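Local structure of ribosome-inactivating protein 3 (Zea mays, 2PQG) at residues 222-226 with 238-244; 35-39 with 249-253; 192-196 with 208-213; 1-5 with 25-29. The protein belongs to the ribosome-inactivating proteins, a family whose members combine a mixed beta sheet with a set of packed helices. All coordinates share one frame; numbering follows the deposited sequence.

Interaction 1 of 4, residues 222-226 with 238-244; sequences RISKA and IPDMQKL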
loop_
_atom_site.group_PDB
_atom_site.type_symbol
_atom_site.label_atom_id
_atom_site.label_comp_id
_atom_site.label_asym_id
_atom_site.label_seq_id
_atom_site.Cartn_x
_atom_site.Cartn_y
_atom_site.Cartn_z
ATOM N N ARG A 222 5.928 1.884 14.734
ATOM C CA ARG A 222 6.760 2.509 15.719
ATOM C C ARG A 222 6.413 3.961 15.930
ATOM O O ARG A 222 6.336 4.411 17.072
ATOM C CB ARG A 222 8.219 2.370 15.343
ATOM C CG ARG A 222 9.095 2.612 16.523
ATOM C CD ARG A 222 10.380 1.877 16.372
ATOM N NE ARG A 222 11.382 2.683 15.690
ATOM C CZ ARG A 222 12.469 2.171 15.132
ATOM N NH1 ARG A 222 12.666 0.857 15.182
ATOM N NH2 ARG A 222 13.361 2.966 14.545
ATOM N N ILE A 223 6.204 4.710 14.851
ATOM C CA ILE A 223 5.856 6.102 15.062
ATOM C C ILE A 223 4.415 6.220 15.563
ATOM O O ILE A 223 4.017 7.255 16.090
ATOM C CB ILE A 223 6.151 7.005 13.815
ATOM C CG1 ILE A 223 4.980 7.944 13.561
ATOM C CG2 ILE A 223 6.560 6.183 12.622
ATOM C CD1 ILE A 223 5.402 9.382 13.539
ATOM N N SER A 224 3.643 5.142 15.437
ATOM C CA SER A 224 2.281 5.149 15.952
ATOM C C SER A 224 2.386 4.983 17.464
ATOM O O SER A 224 1.650 5.623 18.210
ATOM C CB SER A 224 1.458 4.007 15.361
ATOM O OG SER A 224 1.085 4.309 14.034
ATOM N N LYS A 225 3.301 4.125 17.912
ATOM C CA LYS A 225 3.510 3.911 19.344
ATOM C C LYS A 225 4.017 5.207 19.980
ATOM O O LYS A 225 3.577 5.593 21.065
ATOM C CB LYS A 225 4.513 2.777 19.579
ATOM C CG LYS A 225 3.984 1.409 19.161
ATOM C CD LYS A 225 4.908 0.248 19.548
ATOM C CE LYS A 225 4.181 -1.073 19.332
ATOM N NZ LYS A 225 4.877 -2.237 19.937
ATOM N N ALA A 226 4.937 5.881 19.297
ATOM C CA ALA A 226 5.467 7.144 19.790
ATOM C C ALA A 226 4.334 8.161 19.868
ATOM O O ALA A 226 4.293 8.984 20.784
ATOM C CB ALA A 226 6.569 7.657 18.866
ATOM N N ILE A 238 12.676 10.365 21.881
ATOM C CA ILE A 238 12.496 9.009 21.389
ATOM C C ILE A 238 13.579 8.544 20.437
ATOM O O ILE A 238 13.587 8.918 19.263
ATOM C CB ILE A 238 11.126 8.903 20.694
ATOM C CG1 ILE A 238 10.045 9.548 21.578
ATOM C CG2 ILE A 238 10.774 7.453 20.408
ATOM C CD1 ILE A 238 8.646 8.999 21.337
ATOM N N PRO A 239 14.472 7.685 20.928
ATOM C CA PRO A 239 15.577 7.157 20.123
ATOM C C PRO A 239 15.107 6.639 18.779
ATOM O O PRO A 239 15.567 7.096 17.733
ATOM C CB PRO A 239 16.153 6.048 21.002
ATOM C CG PRO A 239 14.957 5.561 21.762
ATOM C CD PRO A 239 14.177 6.821 22.083
ATOM N N ASP A 240 14.189 5.682 18.815
ATOM C CA ASP A 240 13.649 5.091 17.598
ATOM C C ASP A 240 13.115 6.161 16.648
ATOM O O ASP A 240 13.032 5.938 15.440
ATOM C CB ASP A 240 12.527 4.108 17.945
ATOM C CG ASP A 240 13.040 2.843 18.593
ATOM O OD1 ASP A 240 12.212 2.039 19.073
ATOM O OD2 ASP A 240 14.271 2.648 18.614
ATOM N N MET A 241 12.763 7.322 17.202
ATOM C CA MET A 241 12.229 8.423 16.412
ATOM C C MET A 241 13.306 9.337 15.841
ATOM O O MET A 241 13.241 9.701 14.659
ATOM C CB MET A 241 11.244 9.241 17.248
ATOM C CG MET A 241 9.873 8.608 17.371
ATOM S SD MET A 241 9.124 8.170 15.777
ATOM C CE MET A 241 9.075 6.389 15.954
ATOM N N GLN A 242 14.268 9.733 16.684
ATOM C CA GLN A 242 15.361 10.597 16.240
ATOM C C GLN A 242 16.239 9.778 15.314
ATOM O O GLN A 242 16.936 10.314 14.449
ATOM C CB GLN A 242 16.127 11.142 17.453
ATOM C CG GLN A 242 16.430 10.117 18.504
ATOM C CD GLN A 242 16.882 10.763 19.802
ATOM O OE1 GLN A 242 17.469 10.107 20.665
ATOM N NE2 GLN A 242 16.599 12.057 19.953
ATOM N N LYS A 243 16.224 8.468 15.518
ATOM C CA LYS A 243 16.919 7.532 14.643
ATOM C C LYS A 243 16.354 7.822 13.212
ATOM O O LYS A 243 17.070 7.802 12.214
ATOM C CB LYS A 243 16.500 6.116 14.987
ATOM C CG LYS A 243 17.500 5.041 14.634
ATOM C CD LYS A 243 17.094 3.663 15.142
ATOM C CE LYS A 243 17.144 3.584 16.670
ATOM N NZ LYS A 243 17.113 2.174 17.151
ATOM N N LEU A 244 15.053 8.101 13.119
ATOM C CA LEU A 244 14.373 8.295 11.844
ATOM C C LEU A 244 14.279 9.714 11.333
ATOM O O LEU A 244 13.677 9.963 10.282
ATOM C CB LEU A 244 12.974 7.681 11.955
ATOM C CG LEU A 244 12.868 6.152 12.096
ATOM C CD1 LEU A 244 11.518 5.751 12.663
ATOM C CD2 LEU A 244 13.097 5.510 10.730
#
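The packing of two successive helices, 220-232 and 239-242, brings Arg222 and Ala226 against Asp240, Met241 and Ile238. Its outer half is polar and built on one long side chain. Arg222 has CG opposite the backbone N (chi1 -162°) and kinks at chi3, which carries its side chain across that of Asp240 at about a right angle, the guanidinium and carboxylate planes being 33° apart. Arg222 NH2 donates to Asp240 O at 3.1 Å, using a carbonyl lone pair, with the oxygen slightly tilted from the guanidinium plane. The Asp240 side chain lies over one face of the same group, its carboxylate carbon offset toward the rim. Arg222 NE and Asp240 OD1 are 3.5 Å apart, and since no N-H points at that oxygen the attraction is one of charge alone. Lys243 NZ reaches Asp240 OD2 at 3.2 Å in a weak bond, so one carboxylate serves two cations in a small salt-bridge network.

The inner half is apolar. Met241 doubles back through chi2 (-53°), and its methyl CE settles 3.4 Å from Ile223 CA and 3.8 Å from Arg222 CG. Beside it, Ala226 CB touches Ile238 CD1 at 3.5 Å and Met241 CG at 3.7 Å. Trp230, one turn further along the first helix, also packs on Ile238 and Met241. Ile238 occupies the N-cap position, and its carbonyl oxygen receives the amides of both Met241 and Gln242. An apolar seam edged by a charged network is what results here when a short helix packs on the one before it, as a helix-loop-helix element.

Interaction 2 of 4, residues 35-39 with 249-253; sequences GIFQP and KNEAA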
loop_
_atom_site.group_PDB
_atom_site.type_symbol
_atom_site.label_atom_id
_atom_site.label_comp_id
_atom_site.label_asym_id
_atom_site.label_seq_id
_atom_site.Cartn_x
_atom_site.Cartn_y
_atom_site.Cartn_z
ATOM N N GLY A 35 -4.156 14.396 23.038
ATOM C CA GLY A 35 -2.707 14.393 22.942
ATOM C C GLY A 35 -2.170 13.801 21.655
ATOM O O GLY A 35 -0.964 13.808 21.419
ATOM N N ILE A 36 -3.066 13.285 20.821
ATOM C CA ILE A 36 -2.684 12.692 19.546
ATOM C C ILE A 36 -3.366 13.467 18.412
ATOM O O ILE A 36 -4.573 13.336 18.200
ATOM C CB ILE A 36 -3.104 11.197 19.481
ATOM C CG1 ILE A 36 -2.465 10.431 20.640
ATOM C CG2 ILE A 36 -2.661 10.577 18.165
ATOM C CD1 ILE A 36 -2.714 8.924 20.617
ATOM N N PHE A 37 -2.593 14.280 17.697
ATOM C CA PHE A 37 -3.124 15.073 16.594
ATOM C C PHE A 37 -3.851 14.221 15.553
ATOM O O PHE A 37 -4.969 14.539 15.165
ATOM C CB PHE A 37 -1.997 15.852 15.909
ATOM C CG PHE A 37 -1.394 16.938 16.759
ATOM C CD1 PHE A 37 -0.065 17.323 16.569
ATOM C CD2 PHE A 37 -2.150 17.594 17.732
ATOM C CE1 PHE A 37 0.507 18.343 17.337
ATOM C CE2 PHE A 37 -1.591 18.616 18.507
ATOM C CZ PHE A 37 -0.258 18.991 18.307
ATOM N N GLN A 38 -3.222 13.136 15.106
ATOM C CA GLN A 38 -3.824 12.271 14.097
ATOM C C GLN A 38 -4.939 11.379 14.614
ATOM O O GLN A 38 -4.936 10.970 15.771
ATOM C CB GLN A 38 -2.776 11.345 13.471
ATOM C CG GLN A 38 -1.553 12.029 12.913
ATOM C CD GLN A 38 -0.461 12.202 13.946
ATOM O OE1 GLN A 38 -0.679 11.997 15.143
ATOM N NE2 GLN A 38 0.724 12.590 13.488
ATOM N N PRO A 39 -5.922 11.079 13.754
ATOM C CA PRO A 39 -7.032 10.211 14.139
ATOM C C PRO A 39 -6.463 8.819 14.389
ATOM O O PRO A 39 -5.504 8.411 13.732
ATOM C CB PRO A 39 -7.929 10.241 12.907
ATOM C CG PRO A 39 -7.756 11.621 12.420
ATOM C CD PRO A 39 -6.260 11.835 12.534
ATOM N N LYS A 249 6.433 15.379 18.548
ATOM C CA LYS A 249 5.125 15.164 17.944
ATOM C C LYS A 249 4.821 16.133 16.822
ATOM O O LYS A 249 4.071 15.806 15.901
ATOM C CB LYS A 249 3.999 15.203 18.997
ATOM C CG LYS A 249 3.543 16.586 19.441
ATOM C CD LYS A 249 2.047 16.626 19.830
ATOM C CE LYS A 249 1.648 15.594 20.892
ATOM N NZ LYS A 249 2.347 15.746 22.207
ATOM N N ASN A 250 5.417 17.317 16.885
ATOM C CA ASN A 250 5.201 18.330 15.860
ATOM C C ASN A 250 5.705 17.925 14.474
ATOM O O ASN A 250 5.019 18.154 13.472
ATOM C CB ASN A 250 5.845 19.647 16.285
ATOM C CG ASN A 250 5.016 20.391 17.311
ATOM O OD1 ASN A 250 4.632 19.836 18.339
ATOM N ND2 ASN A 250 4.737 21.655 17.036
ATOM N N GLU A 251 6.901 17.341 14.411
ATOM C CA GLU A 251 7.447 16.898 13.134
ATOM C C GLU A 251 6.663 15.656 12.718
ATOM O O GLU A 251 6.391 15.436 11.536
ATOM C CB GLU A 251 8.928 16.551 13.264
ATOM C CG GLU A 251 9.785 17.662 13.837
ATOM C CD GLU A 251 11.264 17.475 13.532
ATOM O OE1 GLU A 251 11.710 16.307 13.412
ATOM O OE2 GLU A 251 11.983 18.497 13.427
ATOM N N ALA A 252 6.293 14.853 13.708
ATOM C CA ALA A 252 5.538 13.640 13.463
ATOM C C ALA A 252 4.205 13.978 12.799
ATOM O O ALA A 252 3.691 13.193 12.001
ATOM C CB ALA A 252 5.306 12.897 14.772
ATOM N N ALA A 253 3.653 15.145 13.122
ATOM C CA ALA A 253 2.381 15.563 12.547
ATOM C C ALA A 253 2.531 15.927 11.069
ATOM O O ALA A 253 1.552 16.002 10.322
ATOM C CB ALA A 253 1.813 16.744 13.327
#
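Gly35 and Lys249 meet first, where a loop from the N-terminal part of the chain passes the short helix 249-252. The backbone of Gly35 has a positive phi (87°), a conformation suited to glycine, and its carbonyl oxygen lies 3.2 Å from Lys249 CE. The lysine chain, bent at three successive torsions, carries its charge past this oxygen to bond with the carbonyl of Trp230.

Ile36 turns the other way, onto Phe228 and Ala231 of helix 220-232. Phe37 then faces helix 249-252. Its ring crosses the lysine chain at about a right angle, with Phe37 CE1 3.4 Å from Lys249 CD, while the methyl CB of Ala253 comes up to the ring edge, 3.8 Å from Phe37 CD1. Aliphatic carbon thus meets the ring from two residues one helical turn apart.

At Gln38 a bend at chi2 (89°) swings the amide toward Ala252 and Ala253. Gln38 NE2 is 3.4 Å from Ala252 O and donates to the carbonyl of Val256 further on. Pro39 continues the line through backbone bonding with Val259. A C-terminal helix packed against an irregular N-terminal loop is a long-range tertiary contact of this fold, between parts about 210 residues apart.

Interaction 3 of 4, residues 192-196 with 208-213; sequences TVSRT and TLTVTQ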
loop_
_atom_site.group_PDB
_atom_site.type_symbol
_atom_site.label_atom_id
_atom_site.label_comp_id
_atom_site.label_asym_id
_atom_site.label_seq_id
_atom_site.Cartn_x
_atom_site.Cartn_y
_atom_site.Cartn_z
ATOM N N THR A 192 3.267 12.415 4.365
ATOM C CA THR A 192 4.579 12.712 3.806
ATOM C C THR A 192 4.637 12.027 2.428
ATOM O O THR A 192 5.275 12.517 1.499
ATOM C CB THR A 192 5.729 12.205 4.736
ATOM O OG1 THR A 192 7.000 12.476 4.127
ATOM C CG2 THR A 192 5.587 10.712 5.016
ATOM N N VAL A 193 3.943 10.900 2.310
ATOM C CA VAL A 193 3.885 10.148 1.062
ATOM C C VAL A 193 2.845 10.748 0.114
ATOM O O VAL A 193 3.101 10.893 -1.084
ATOM C CB VAL A 193 3.529 8.665 1.318
ATOM C CG1 VAL A 193 3.187 7.967 0.003
ATOM C CG2 VAL A 193 4.704 7.976 1.995
ATOM N N SER A 194 1.673 11.090 0.644
ATOM C CA SER A 194 0.637 11.679 -0.181
ATOM C C SER A 194 1.122 13.022 -0.737
ATOM O O SER A 194 0.784 13.378 -1.866
ATOM C CB SER A 194 -0.650 11.858 0.620
ATOM O OG SER A 194 -0.433 12.664 1.757
ATOM N N ARG A 195 1.919 13.766 0.034
ATOM C CA ARG A 195 2.435 15.045 -0.464
ATOM C C ARG A 195 3.425 14.814 -1.602
ATOM O O ARG A 195 3.399 15.509 -2.611
ATOM C CB ARG A 195 3.138 15.845 0.634
ATOM C CG ARG A 195 2.218 16.450 1.676
ATOM C CD ARG A 195 2.893 17.624 2.372
ATOM N NE ARG A 195 4.175 17.248 2.963
ATOM C CZ ARG A 195 4.313 16.651 4.142
ATOM N NH1 ARG A 195 5.524 16.344 4.590
ATOM N NH2 ARG A 195 3.241 16.377 4.879
ATOM N N THR A 196 4.300 13.829 -1.433
ATOM C CA THR A 196 5.304 13.514 -2.442
ATOM C C THR A 196 4.695 12.862 -3.676
ATOM O O THR A 196 5.070 13.199 -4.802
ATOM C CB THR A 196 6.397 12.597 -1.860
ATOM O OG1 THR A 196 7.059 13.279 -0.787
ATOM C CG2 THR A 196 7.426 12.232 -2.930
ATOM N N THR A 208 9.407 9.271 -6.687
ATOM C CA THR A 208 9.749 8.305 -5.648
ATOM C C THR A 208 9.918 8.972 -4.294
ATOM O O THR A 208 10.051 10.199 -4.197
ATOM C CB THR A 208 11.095 7.587 -5.956
ATOM O OG1 THR A 208 12.163 8.554 -5.975
ATOM C CG2 THR A 208 11.046 6.884 -7.295
ATOM N N LEU A 209 9.903 8.157 -3.244
ATOM C CA LEU A 209 10.155 8.638 -1.894
ATOM C C LEU A 209 11.618 8.452 -1.512
ATOM O O LEU A 209 12.247 7.460 -1.883
ATOM C CB LEU A 209 9.254 7.915 -0.891
ATOM C CG LEU A 209 7.806 7.678 -1.327
ATOM C CD1 LEU A 209 7.314 6.323 -0.843
ATOM C CD2 LEU A 209 6.904 8.793 -0.822
ATOM N N THR A 210 12.152 9.415 -0.770
ATOM C CA THR A 210 13.586 9.467 -0.481
ATOM C C THR A 210 13.883 8.228 0.399
ATOM O O THR A 210 12.964 7.525 0.861
ATOM C CB THR A 210 13.979 10.722 0.336
ATOM O OG1 THR A 210 13.374 10.670 1.640
ATOM C CG2 THR A 210 13.538 11.963 -0.382
ATOM N N VAL A 211 15.166 7.954 0.620
ATOM C CA VAL A 211 15.586 6.828 1.443
ATOM C C VAL A 211 14.996 7.003 2.834
ATOM O O VAL A 211 14.429 6.069 3.418
ATOM C CB VAL A 211 17.119 6.779 1.565
ATOM C CG1 VAL A 211 17.539 5.907 2.753
ATOM C CG2 VAL A 211 17.713 6.254 0.276
ATOM N N THR A 212 15.126 8.217 3.352
ATOM C CA THR A 212 14.634 8.529 4.684
ATOM C C THR A 212 13.133 8.351 4.803
ATOM O O THR A 212 12.655 7.856 5.825
ATOM C CB THR A 212 15.012 9.968 5.088
ATOM O OG1 THR A 212 16.440 10.092 5.098
ATOM C CG2 THR A 212 14.457 10.301 6.470
ATOM N N GLN A 213 12.395 8.754 3.768
ATOM C CA GLN A 213 10.938 8.619 3.778
ATOM C C GLN A 213 10.584 7.144 3.853
ATOM O O GLN A 213 9.720 6.735 4.640
ATOM C CB GLN A 213 10.317 9.212 2.515
ATOM C CG GLN A 213 10.337 10.725 2.432
ATOM C CD GLN A 213 9.496 11.252 1.279
ATOM O OE1 GLN A 213 8.379 11.742 1.476
ATOM N NE2 GLN A 213 10.024 11.143 0.066
#
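Two threonines one helical turn apart present their side chains to Gln213 through different rotamers: in Thr192 the hydroxyl stands opposite the backbone N (chi1 178°), in Thr196 it lies beside the N (chi1 -62°), and the two oxygens converge on the amide of Gln213. That glutamine runs out extended beyond CG, sliding past Thr192 in the opposite direction. As modelled, Gln213 OE1 is 3.1 Å from Thr192 OG1 and 3.0 Å from Thr196 OG1. The same atom sits 3.2 Å from Thr192 O, an unlikely neighbour for a carbonyl oxygen, and the amide is probably turned over, so the roles of its nitrogen and oxygen remain open.

Next to this polar group Leu209 supplies the apolar part. The Leu209 and Val193 side chains cross at about a right angle, Leu209 CD2 meeting Val193 CG2 at 3.7 Å and approaching Thr196 CB at 4.0 Å. The methyl CG2 of Thr196, the other branch at CB, lies 3.6 Å from Thr208 O. Leu209 also touches Met123, from a loop outside the two segments.

The glutamine is held at its root as well: Gln213 N donates to Thr210 OG1 at 3.0 Å, a capping bond at the start of helix 211-217, consistent with a defined starting point for the side chain. The chemistry implies a contact in two parts, one of aliphatic carbons and one of an amide with two hydroxyls. With the amide turned over, its nitrogen may donate to Thr192 O or to a hydroxyl, while Thr196 OG1 also has Thr192 O of its own helix within reach.

Interaction 4 of 4, residues 1-5 with 25-29; sequences KFTEI and DVIKH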
loop_
_atom_site.group_PDB
_atom_site.type_symbol
_atom_site.label_atom_id
_atom_site.label_comp_id
_atom_site.label_asym_id
_atom_site.label_seq_id
_atom_site.Cartn_x
_atom_site.Cartn_y
_atom_site.Cartn_z
ATOM N N LYS A 1 -16.332 -2.976 2.906
ATOM C CA LYS A 1 -17.541 -2.524 3.656
ATOM C C LYS A 1 -18.015 -1.178 3.112
ATOM O O LYS A 1 -19.213 -0.884 3.153
ATOM C CB LYS A 1 -17.215 -2.425 5.146
ATOM C CG LYS A 1 -16.825 -3.766 5.778
ATOM C CD LYS A 1 -18.042 -4.566 6.201
ATOM C CE LYS A 1 -19.003 -3.694 7.011
ATOM N NZ LYS A 1 -19.169 -4.174 8.408
ATOM N N PHE A 2 -17.082 -0.350 2.630
ATOM C CA PHE A 2 -17.436 0.922 1.998
ATOM C C PHE A 2 -16.453 1.164 0.862
ATOM O O PHE A 2 -15.240 0.955 0.982
ATOM C CB PHE A 2 -17.458 2.090 2.996
ATOM C CG PHE A 2 -16.146 2.410 3.572
ATOM C CD1 PHE A 2 -15.661 1.705 4.666
ATOM C CD2 PHE A 2 -15.387 3.437 3.033
ATOM C CE1 PHE A 2 -14.426 2.024 5.221
ATOM C CE2 PHE A 2 -14.154 3.765 3.577
ATOM C CZ PHE A 2 -13.672 3.056 4.676
ATOM N N THR A 3 -16.985 1.640 -0.259
ATOM C CA THR A 3 -16.216 1.739 -1.496
ATOM C C THR A 3 -15.674 3.148 -1.733
ATOM O O THR A 3 -16.290 4.137 -1.336
ATOM C CB THR A 3 -17.051 1.309 -2.717
ATOM O OG1 THR A 3 -17.369 -0.085 -2.614
ATOM C CG2 THR A 3 -16.280 1.556 -4.004
ATOM N N GLU A 4 -14.516 3.226 -2.382
ATOM C CA GLU A 4 -14.020 4.471 -2.951
ATOM C C GLU A 4 -13.696 4.142 -4.418
ATOM O O GLU A 4 -13.405 2.982 -4.767
ATOM C CB GLU A 4 -12.744 4.982 -2.273
ATOM C CG GLU A 4 -12.828 5.056 -0.772
ATOM C CD GLU A 4 -13.866 6.039 -0.275
ATOM O OE1 GLU A 4 -14.031 7.101 -0.908
ATOM O OE2 GLU A 4 -14.497 5.759 0.767
ATOM N N ILE A 5 -13.773 5.151 -5.284
ATOM C CA ILE A 5 -13.493 4.976 -6.707
ATOM C C ILE A 5 -12.537 6.046 -7.212
ATOM O O ILE A 5 -12.766 7.238 -6.997
ATOM C CB ILE A 5 -14.780 5.035 -7.554
ATOM C CG1 ILE A 5 -15.712 3.880 -7.169
ATOM C CG2 ILE A 5 -14.430 4.959 -9.036
ATOM C CD1 ILE A 5 -17.069 3.945 -7.842
ATOM N N ASP A 25 -13.503 9.543 4.714
ATOM C CA ASP A 25 -14.433 8.448 4.942
ATOM C C ASP A 25 -13.883 7.478 5.985
ATOM O O ASP A 25 -14.642 6.832 6.706
ATOM C CB ASP A 25 -14.705 7.718 3.628
ATOM C CG ASP A 25 -15.312 8.631 2.569
ATOM O OD1 ASP A 25 -15.346 8.238 1.381
ATOM O OD2 ASP A 25 -15.762 9.745 2.926
ATOM N N VAL A 26 -12.558 7.386 6.057
ATOM C CA VAL A 26 -11.869 6.506 7.004
ATOM C C VAL A 26 -11.892 7.108 8.406
ATOM O O VAL A 26 -12.073 6.406 9.399
ATOM C CB VAL A 26 -10.390 6.282 6.582
ATOM C CG1 VAL A 26 -9.629 5.542 7.679
ATOM C CG2 VAL A 26 -10.337 5.499 5.278
ATOM N N ILE A 27 -11.695 8.417 8.473
ATOM C CA ILE A 27 -11.703 9.138 9.737
ATOM C C ILE A 27 -13.101 9.041 10.357
ATOM O O ILE A 27 -13.263 9.201 11.567
ATOM C CB ILE A 27 -11.279 10.609 9.516
ATOM C CG1 ILE A 27 -9.794 10.649 9.168
ATOM C CG2 ILE A 27 -11.536 11.438 10.759
ATOM C CD1 ILE A 27 -9.289 12.019 8.780
ATOM N N LYS A 28 -14.107 8.763 9.530
ATOM C CA LYS A 28 -15.456 8.609 10.051
ATOM C C LYS A 28 -15.446 7.435 11.010
ATOM O O LYS A 28 -16.194 7.420 11.980
ATOM C CB LYS A 28 -16.463 8.346 8.932
ATOM C CG LYS A 28 -17.105 9.606 8.376
ATOM C CD LYS A 28 -17.971 9.298 7.166
ATOM C CE LYS A 28 -18.263 10.562 6.385
ATOM N NZ LYS A 28 -18.204 10.313 4.917
ATOM N N HIS A 29 -14.585 6.457 10.747
ATOM C CA HIS A 29 -14.504 5.289 11.611
ATOM C C HIS A 29 -13.328 5.333 12.596
ATOM O O HIS A 29 -12.959 4.307 13.171
ATOM C CB HIS A 29 -14.429 4.027 10.758
ATOM C CG HIS A 29 -15.573 3.877 9.803
ATOM N ND1 HIS A 29 -16.743 3.215 10.130
ATOM C CD2 HIS A 29 -15.736 4.312 8.532
ATOM C CE1 HIS A 29 -17.569 3.249 9.102
ATOM N NE2 HIS A 29 -16.984 3.910 8.117
#
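Phe2 and His29 lie nearly parallel, their planes 20° apart, yet the rings are so far slid past each other that they barely overlap, with centroids separated by 5.4 Å. Phe2 takes a chi1 of 65°, placing CG between the backbone N and the carbonyl carbon and directing the ring from the strand toward residues 25-29. There the methyl CG2 of Val26 comes to the ring's edge, 4.2 Å from Phe2 CZ, the two side chains crossing at about a right angle. Asp25 approaches obliquely, with its CB 4.0 Å from Phe2 CE2, and its carboxylate plane stands steeply to the ring.

Glu4, two residues along the same strand face, crosses Asp25 obliquely. Their carboxylate planes are turned 44° against each other, and Asp25 OD1 faces both oxygens of Glu4, 2.7 Å from OE2 and 2.9 Å from OE1. Two acid groups at this spacing would repel if both were charged; one of the two probably holds a proton and donates it to the other. Glu4 is buried, which would favour the neutral form somewhere in the pair, while Asp25 OD2 keeps a salt bridge to Lys28 NZ (3.2 Å), its hydrogen bond weak.

Around this contact, strand 2-7, at the margin of the sheet, pairs with strand 51-57 through Phe2 and Glu4, while Glu4 also leans on Phe18 and Val22 of helix 15-27. Met69 touches Phe2, Val26 and His29, so that one side chain meets both segments.

Overall arrangement
The four contacts illustrate how one fold is assembled from local and distant pairings. Interactions 1 and 2 are neighbours, their centres about 12 Å apart, and touch where Ile223 CD1 meets Ala252 CB at 3.7 Å; along the chain, the whole of interaction 1 falls between the two segments of interaction 2. Interaction 3, about 17 Å from interaction 1 between centres, joins it lightly through Leu244 O and Thr212 CG2 at 3.9 Å. Interaction 4 lies at the sheet, with its centre about 28 Å from that of interaction 1, but Ile27 CG1 touches Pro39 CG of interaction 2 at 4.0 Å. Segment 35-39 thus touches both interaction 4 and the C-terminal helix 249-252.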